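Local coordinates for DUF6836 domain-containing protein (Clostridium leptum, PDB 4PW1), which is of unknown function, an orphan protein with a unique fold, a nine-stranded antiparallel sheet surrounded by helices, at residues Glu44-Phe49 with Ser194-Asp199; Ala51-Ile56 with Gln182-Gln187. One frame throughout, in Å; residues are numbered along the deposited sequence.

Contact 1: residues Glu44-Phe49 with Ser194-Asp199; sequences EEIVSF and SDYIGD
The rings of F49 and Y196 form the apolar centre, a T-shaped pair in which the edge of Y196 meets a face of F49, with planes at 86° and ring centroids 5.4 Å apart. F49 has CG anti to its backbone N (chi1 175°), which carries the ring from helix 44-58 to the loop before helix 198-210. The methylene of Y196 completes the grip as a CH-pi contact, CB lying 3.8 Å from the centroid of the F49 ring and almost on its normal. At the tip of the ring, CZ of F49 packs on CB of I197, while the I46 side chain crosses that of Y196 at about a right angle, CG1 packing near CE2.

Toward the polar edge, water 1 donates to both E45 O, at 2.7 Å, and S194 O, at 3.0 Å, bridging the helix backbone to the loop. E45 bends at chi2 so that its carboxylate straddles S194 OG, with OE1 and OE2 each 2.8 Å from that oxygen. S194 N adds a weak, bent hydrogen bond to E45 OE1, 3.2 Å long.

D195 precedes the turn that leads into helix 198-210, and its OD1 makes the capping bonds, accepting from I197 N and G198 N, each met from above the carboxylate plane. D195 OD2 forms a salt bridge with R189 of helix 173-190, so one carboxylate ties two successive helices together.

The contact packs the start of helix 44-58 against the loop linking helices 173-190 and 198-210, with M100 and L102 of strand 95-103 and L107 of strand 106-114 supplying sheet neighbours to its aromatic rings.

Contact 2: residues Ala51-Ile56 with Gln182-Gln187; sequences ANSVRI and QMLSDQ
L184 and I56 carry this helix-to-helix packing by reaching past each other from facing helices. L184 has CG anti to its backbone N (chi1 175°), and this swings its forked end across to helix 44-58, where CD1 lies against the backbone at N52 and S53, and CD2 comes 3.3 Å from S53 OG. I56 answers from the other helix with its two branches split: CG2, anti to its own N, faces the backbone of helix 173-190 and lies 4.0 Å from CB of both M183 and L184, whereas CD1 runs on to Q187, 3.9 Å from CB. The selenomethionine M183 bends at chi3 and brings its CE back toward the same I56 methyl.

Q187 also bends, at chi2, and crosses N52 at about a right angle, its CG 3.8 Å from N52 OD1; their amide planes stand 38° apart. No hydrogen bond spans the two segments; N52 and S53 find partners within helix 44-58. N52 ND2 donates to S48 O, S53 OG bonds to F49 O one turn back, and N52 OD1 accepts from R55 NH2 at 3.2 Å, the donor above the carbonyl plane. R55 also forms a salt bridge to D64 and a bond to W62 O.

The axes of segments 51-56 and 182-187 approach to 9.8 Å, at 144° between their N-to-C directions. R180 of helix 173-190 bonds to I56 O. Helix 64-67 packs against A51 and R55, and L201 of helix 198-210 against Q182 and S185. This is near-antiparallel, largely apolar helix packing, joining two helices that surround the sheet.

In the fold
Both contacts belong to helix 44-58, which spends its first turns on contact 1 and its later ones on contact 2; their centres lie about 9 Å apart, on the same side of the chain's centre. In chain order the segments run 44-49, 51-56, 182-187, 194-199, so contact 2 falls within the span bracketed by contact 1. They meet directly: S185 OG approaches D195 OD2 at 2.5 Å, probably a hydrogen bond, and F49 CZ packs on L184 CD2 at 3.8 Å. Together they join the two DUF6836 sequence ranges, fastening a helix of the first to helix 173-190 and the loop that follows it, ahead of helix 198-210, beside the shared antiparallel sheet.

Contact 1: residues Glu44-Phe49 with Ser194-Asp199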
loop_
_atom_site.group_PDB
_atom_site.type_symbol
_atom_site.label_atom_id
_atom_site.label_comp_id
_atom_site.label_asym_id
_atom_site.label_seq_id
_atom_site.Cartn_x
_atom_site.Cartn_y
_atom_site.Cartn_z
ATOM N N GLU B 44 0.764 -29.342 -13.143
ATOM C CA GLU B 44 0.810 -29.107 -14.589
ATOM C C GLU B 44 -0.300 -28.239 -15.149
ATOM O O GLU B 44 -0.057 -27.425 -16.047
ATOM C CB GLU B 44 0.883 -30.429 -15.379
ATOM C CG GLU B 44 1.432 -30.226 -16.780
ATOM C CD GLU B 44 0.338 -29.800 -17.765
ATOM O OE1 GLU B 44 -0.819 -30.107 -17.472
ATOM O OE2 GLU B 44 0.605 -29.125 -18.779
ATOM N N GLU B 45 -1.503 -28.389 -14.625
ATOM C CA GLU B 45 -2.635 -27.571 -15.081
ATOM C C GLU B 45 -2.434 -26.098 -14.747
ATOM O O GLU B 45 -2.905 -25.205 -15.481
ATOM C CB GLU B 45 -3.936 -28.034 -14.434
ATOM C CG GLU B 45 -4.344 -29.429 -14.889
ATOM C CD GLU B 45 -5.849 -29.599 -14.963
ATOM O OE1 GLU B 45 -6.455 -29.412 -16.068
ATOM O OE2 GLU B 45 -6.413 -29.894 -13.901
ATOM N N ILE B 46 -1.756 -25.838 -13.637
ATOM C CA ILE B 46 -1.491 -24.458 -13.277
ATOM C C ILE B 46 -0.410 -23.899 -14.184
ATOM O O ILE B 46 -0.537 -22.774 -14.695
ATOM C CB ILE B 46 -1.184 -24.316 -11.780
ATOM C CG1 ILE B 46 -2.519 -24.547 -11.048
ATOM C CG2 ILE B 46 -0.652 -22.930 -11.503
ATOM C CD1 ILE B 46 -2.446 -24.617 -9.559
ATOM N N VAL B 47 0.606 -24.708 -14.451
ATOM C CA VAL B 47 1.660 -24.294 -15.352
ATOM C C VAL B 47 1.136 -23.988 -16.760
ATOM O O VAL B 47 1.445 -22.962 -17.319
ATOM C CB VAL B 47 2.814 -25.286 -15.356
ATOM C CG1 VAL B 47 3.865 -24.884 -16.398
ATOM C CG2 VAL B 47 3.446 -25.348 -13.967
ATOM N N SER B 48 0.296 -24.870 -17.306
ATOM C CA SER B 48 -0.275 -24.661 -18.604
ATOM C C SER B 48 -1.081 -23.380 -18.644
ATOM O O SER B 48 -0.944 -22.573 -19.569
ATOM C CB SER B 48 -1.175 -25.874 -18.941
ATOM O OG SER B 48 -1.811 -25.573 -20.126
ATOM N N PHE B 49 -1.931 -23.173 -17.638
ATOM C CA PHE B 49 -2.693 -21.970 -17.573
ATOM C C PHE B 49 -1.793 -20.704 -17.510
ATOM O O PHE B 49 -2.076 -19.680 -18.160
ATOM C CB PHE B 49 -3.639 -22.012 -16.368
ATOM C CG PHE B 49 -4.399 -20.726 -16.172
ATOM C CD1 PHE B 49 -5.547 -20.473 -16.877
ATOM C CD2 PHE B 49 -3.942 -19.769 -15.279
ATOM C CE1 PHE B 49 -6.237 -19.276 -16.724
ATOM C CE2 PHE B 49 -4.625 -18.565 -15.123
ATOM C CZ PHE B 49 -5.773 -18.307 -15.851
ATOM N N SER B 194 -7.828 -26.834 -17.309
ATOM C CA SER B 194 -8.510 -26.054 -16.288
ATOM C C SER B 194 -8.520 -24.547 -16.629
ATOM O O SER B 194 -7.504 -23.959 -17.021
ATOM C CB SER B 194 -7.854 -26.289 -14.952
ATOM O OG SER B 194 -7.973 -27.635 -14.579
ATOM N N ASP B 195 -9.704 -23.948 -16.548
ATOM C CA ASP B 195 -9.888 -22.565 -16.906
ATOM C C ASP B 195 -9.973 -21.787 -15.595
ATOM O O ASP B 195 -11.022 -21.731 -14.962
ATOM C CB ASP B 195 -11.148 -22.345 -17.734
ATOM C CG ASP B 195 -11.476 -20.870 -17.911
ATOM O OD1 ASP B 195 -10.609 -20.011 -17.549
ATOM O OD2 ASP B 195 -12.592 -20.547 -18.397
ATOM N N TYR B 196 -8.861 -21.208 -15.173
ATOM C CA TYR B 196 -8.848 -20.474 -13.887
ATOM C C TYR B 196 -9.255 -19.007 -13.999
ATOM O O TYR B 196 -9.219 -18.290 -12.986
ATOM C CB TYR B 196 -7.446 -20.531 -13.253
ATOM C CG TYR B 196 -7.088 -21.927 -12.829
ATOM C CD1 TYR B 196 -7.751 -22.564 -11.768
ATOM C CD2 TYR B 196 -6.148 -22.645 -13.528
ATOM C CE1 TYR B 196 -7.435 -23.877 -11.411
ATOM C CE2 TYR B 196 -5.823 -23.939 -13.186
ATOM C CZ TYR B 196 -6.474 -24.556 -12.144
ATOM O OH TYR B 196 -6.107 -25.833 -11.863
ATOM N N ILE B 197 -9.666 -18.534 -15.176
ATOM C CA ILE B 197 -10.152 -17.153 -15.302
ATOM C C ILE B 197 -11.665 -17.004 -15.608
ATOM O O ILE B 197 -12.281 -15.989 -15.263
ATOM C CB ILE B 197 -9.304 -16.327 -16.313
ATOM C CG1 ILE B 197 -9.585 -14.833 -16.049
ATOM C CG2 ILE B 197 -9.563 -16.727 -17.782
ATOM C CD1 ILE B 197 -8.579 -13.874 -16.632
ATOM N N GLY B 198 -12.262 -18.014 -16.246
ATOM C CA GLY B 198 -13.675 -17.929 -16.755
ATOM C C GLY B 198 -14.695 -17.592 -15.707
ATOM O O GLY B 198 -15.587 -16.748 -15.923
ATOM N N ASP B 199 -14.513 -18.175 -14.527
ATOM C CA ASP B 199 -15.414 -17.904 -13.403
ATOM C C ASP B 199 -15.319 -16.480 -12.888
ATOM O O ASP B 199 -16.242 -16.023 -12.183
ATOM C CB ASP B 199 -15.175 -18.883 -12.235
ATOM C CG ASP B 199 -15.666 -20.292 -12.523
ATOM O OD1 ASP B 199 -16.258 -20.498 -13.559
ATOM O OD2 ASP B 199 -15.442 -21.208 -11.707
HETATM O O HOH W 1 -4.918 -25.460 -17.323
#

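Contact 2: residues Ala51-Ile56 with Gln182-Gln187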
loop_
_atom_site.group_PDB
_atom_site.type_symbol
_atom_site.label_atom_id
_atom_site.label_comp_id
_atom_site.label_asym_id
_atom_site.label_seq_id
_atom_site.Cartn_x
_atom_site.Cartn_y
_atom_site.Cartn_z
ATOM N N ALA B 51 1.441 -20.336 -18.591
ATOM C CA ALA B 51 2.046 -20.177 -19.928
ATOM C C ALA B 51 1.118 -19.473 -20.917
ATOM O O ALA B 51 1.522 -18.526 -21.618
ATOM C CB ALA B 51 2.455 -21.516 -20.502
ATOM N N ASN B 52 -0.136 -19.914 -20.969
ATOM C CA ASN B 52 -1.116 -19.264 -21.821
ATOM C C ASN B 52 -1.470 -17.825 -21.342
ATOM O O ASN B 52 -1.699 -16.919 -22.139
ATOM C CB ASN B 52 -2.335 -20.140 -21.893
ATOM C CG ASN B 52 -2.103 -21.337 -22.801
ATOM O OD1 ASN B 52 -2.060 -21.189 -24.000
ATOM N ND2 ASN B 52 -1.943 -22.488 -22.232
ATOM N N SER B 53 -1.521 -17.627 -20.043
ATOM C CA SER B 53 -1.741 -16.265 -19.500
ATOM C C SER B 53 -0.656 -15.285 -19.942
ATOM O O SER B 53 -0.951 -14.155 -20.372
ATOM C CB SER B 53 -1.807 -16.312 -17.991
ATOM O OG SER B 53 -2.932 -17.082 -17.563
ATOM N N VAL B 54 0.599 -15.721 -19.880
ATOM C CA VAL B 54 1.718 -14.914 -20.345
ATOM C C VAL B 54 1.518 -14.519 -21.810
ATOM O O VAL B 54 1.597 -13.319 -22.154
ATOM C CB VAL B 54 3.070 -15.630 -20.158
ATOM C CG1 VAL B 54 4.211 -14.877 -20.850
ATOM C CG2 VAL B 54 3.375 -15.846 -18.670
ATOM N N ARG B 55 1.222 -15.486 -22.683
ATOM C CA ARG B 55 1.037 -15.165 -24.102
ATOM C C ARG B 55 -0.191 -14.294 -24.411
ATOM O O ARG B 55 -0.123 -13.385 -25.241
ATOM C CB ARG B 55 0.977 -16.445 -24.959
ATOM C CG ARG B 55 2.303 -17.192 -25.086
ATOM C CD ARG B 55 2.168 -18.307 -26.123
ATOM N NE ARG B 55 1.374 -19.397 -25.570
ATOM C CZ ARG B 55 1.876 -20.424 -24.892
ATOM N NH1 ARG B 55 3.170 -20.523 -24.613
ATOM N NH2 ARG B 55 1.068 -21.337 -24.410
ATOM N N ILE B 56 -1.312 -14.582 -23.776
ATOM C CA ILE B 56 -2.582 -13.946 -24.148
ATOM C C ILE B 56 -2.837 -12.655 -23.357
ATOM O O ILE B 56 -3.261 -11.651 -23.927
ATOM C CB ILE B 56 -3.725 -14.946 -23.979
ATOM C CG1 ILE B 56 -3.572 -16.076 -25.008
ATOM C CG2 ILE B 56 -5.053 -14.256 -24.115
ATOM C CD1 ILE B 56 -4.470 -17.269 -24.751
ATOM N N GLN B 182 -11.231 -12.977 -22.032
ATOM C CA GLN B 182 -12.159 -13.896 -22.698
ATOM C C GLN B 182 -11.402 -14.896 -23.586
ATOM O O GLN B 182 -11.713 -16.091 -23.601
ATOM C CB GLN B 182 -13.153 -13.078 -23.548
ATOM C CG GLN B 182 -14.235 -13.926 -24.247
ATOM C CD GLN B 182 -15.120 -14.600 -23.234
ATOM O OE1 GLN B 182 -15.746 -13.920 -22.414
ATOM N NE2 GLN B 182 -15.066 -15.932 -23.178
HETATM N N MSE B 183 -10.405 -14.416 -24.337
HETATM C CA MSE B 183 -9.623 -15.312 -25.199
HETATM C C MSE B 183 -8.905 -16.328 -24.355
HETATM O O MSE B 183 -8.801 -17.481 -24.738
HETATM C CB MSE B 183 -8.546 -14.624 -26.042
HETATM C CG MSE B 183 -9.147 -13.879 -27.208
HETATM SE SE MSE B 183 -7.763 -12.800 -28.114
HETATM C CE MSE B 183 -6.372 -14.221 -28.084
ATOM N N LEU B 184 -8.341 -15.914 -23.219
ATOM C CA LEU B 184 -7.662 -16.885 -22.344
ATOM C C LEU B 184 -8.600 -17.988 -21.866
ATOM O O LEU B 184 -8.254 -19.186 -21.909
ATOM C CB LEU B 184 -7.026 -16.180 -21.154
ATOM C CG LEU B 184 -6.375 -17.075 -20.098
ATOM C CD1 LEU B 184 -5.277 -17.939 -20.696
ATOM C CD2 LEU B 184 -5.843 -16.230 -18.979
ATOM N N SER B 185 -9.777 -17.593 -21.389
ATOM C CA SER B 185 -10.766 -18.555 -20.952
ATOM C C SER B 185 -11.141 -19.516 -22.105
ATOM O O SER B 185 -11.168 -20.742 -21.918
ATOM C CB SER B 185 -12.020 -17.821 -20.451
ATOM O OG SER B 185 -13.054 -18.742 -20.134
ATOM N N ASP B 186 -11.416 -18.965 -23.281
ATOM C CA ASP B 186 -11.783 -19.802 -24.444
ATOM C C ASP B 186 -10.653 -20.755 -24.803
ATOM O O ASP B 186 -10.871 -21.936 -25.012
ATOM C CB ASP B 186 -12.082 -18.952 -25.672
ATOM C CG ASP B 186 -13.275 -18.093 -25.494
ATOM O OD1 ASP B 186 -14.054 -18.366 -24.581
ATOM O OD2 ASP B 186 -13.455 -17.138 -26.263
ATOM N N GLN B 187 -9.433 -20.237 -24.860
ATOM C CA GLN B 187 -8.262 -21.068 -25.123
ATOM C C GLN B 187 -8.202 -22.274 -24.163
ATOM O O GLN B 187 -8.063 -23.427 -24.633
ATOM C CB GLN B 187 -6.994 -20.223 -25.029
ATOM C CG GLN B 187 -5.677 -20.968 -25.163
ATOM C CD GLN B 187 -5.502 -21.622 -26.512
ATOM O OE1 GLN B 187 -6.178 -21.273 -27.476
ATOM N NE2 GLN B 187 -4.602 -22.589 -26.577
#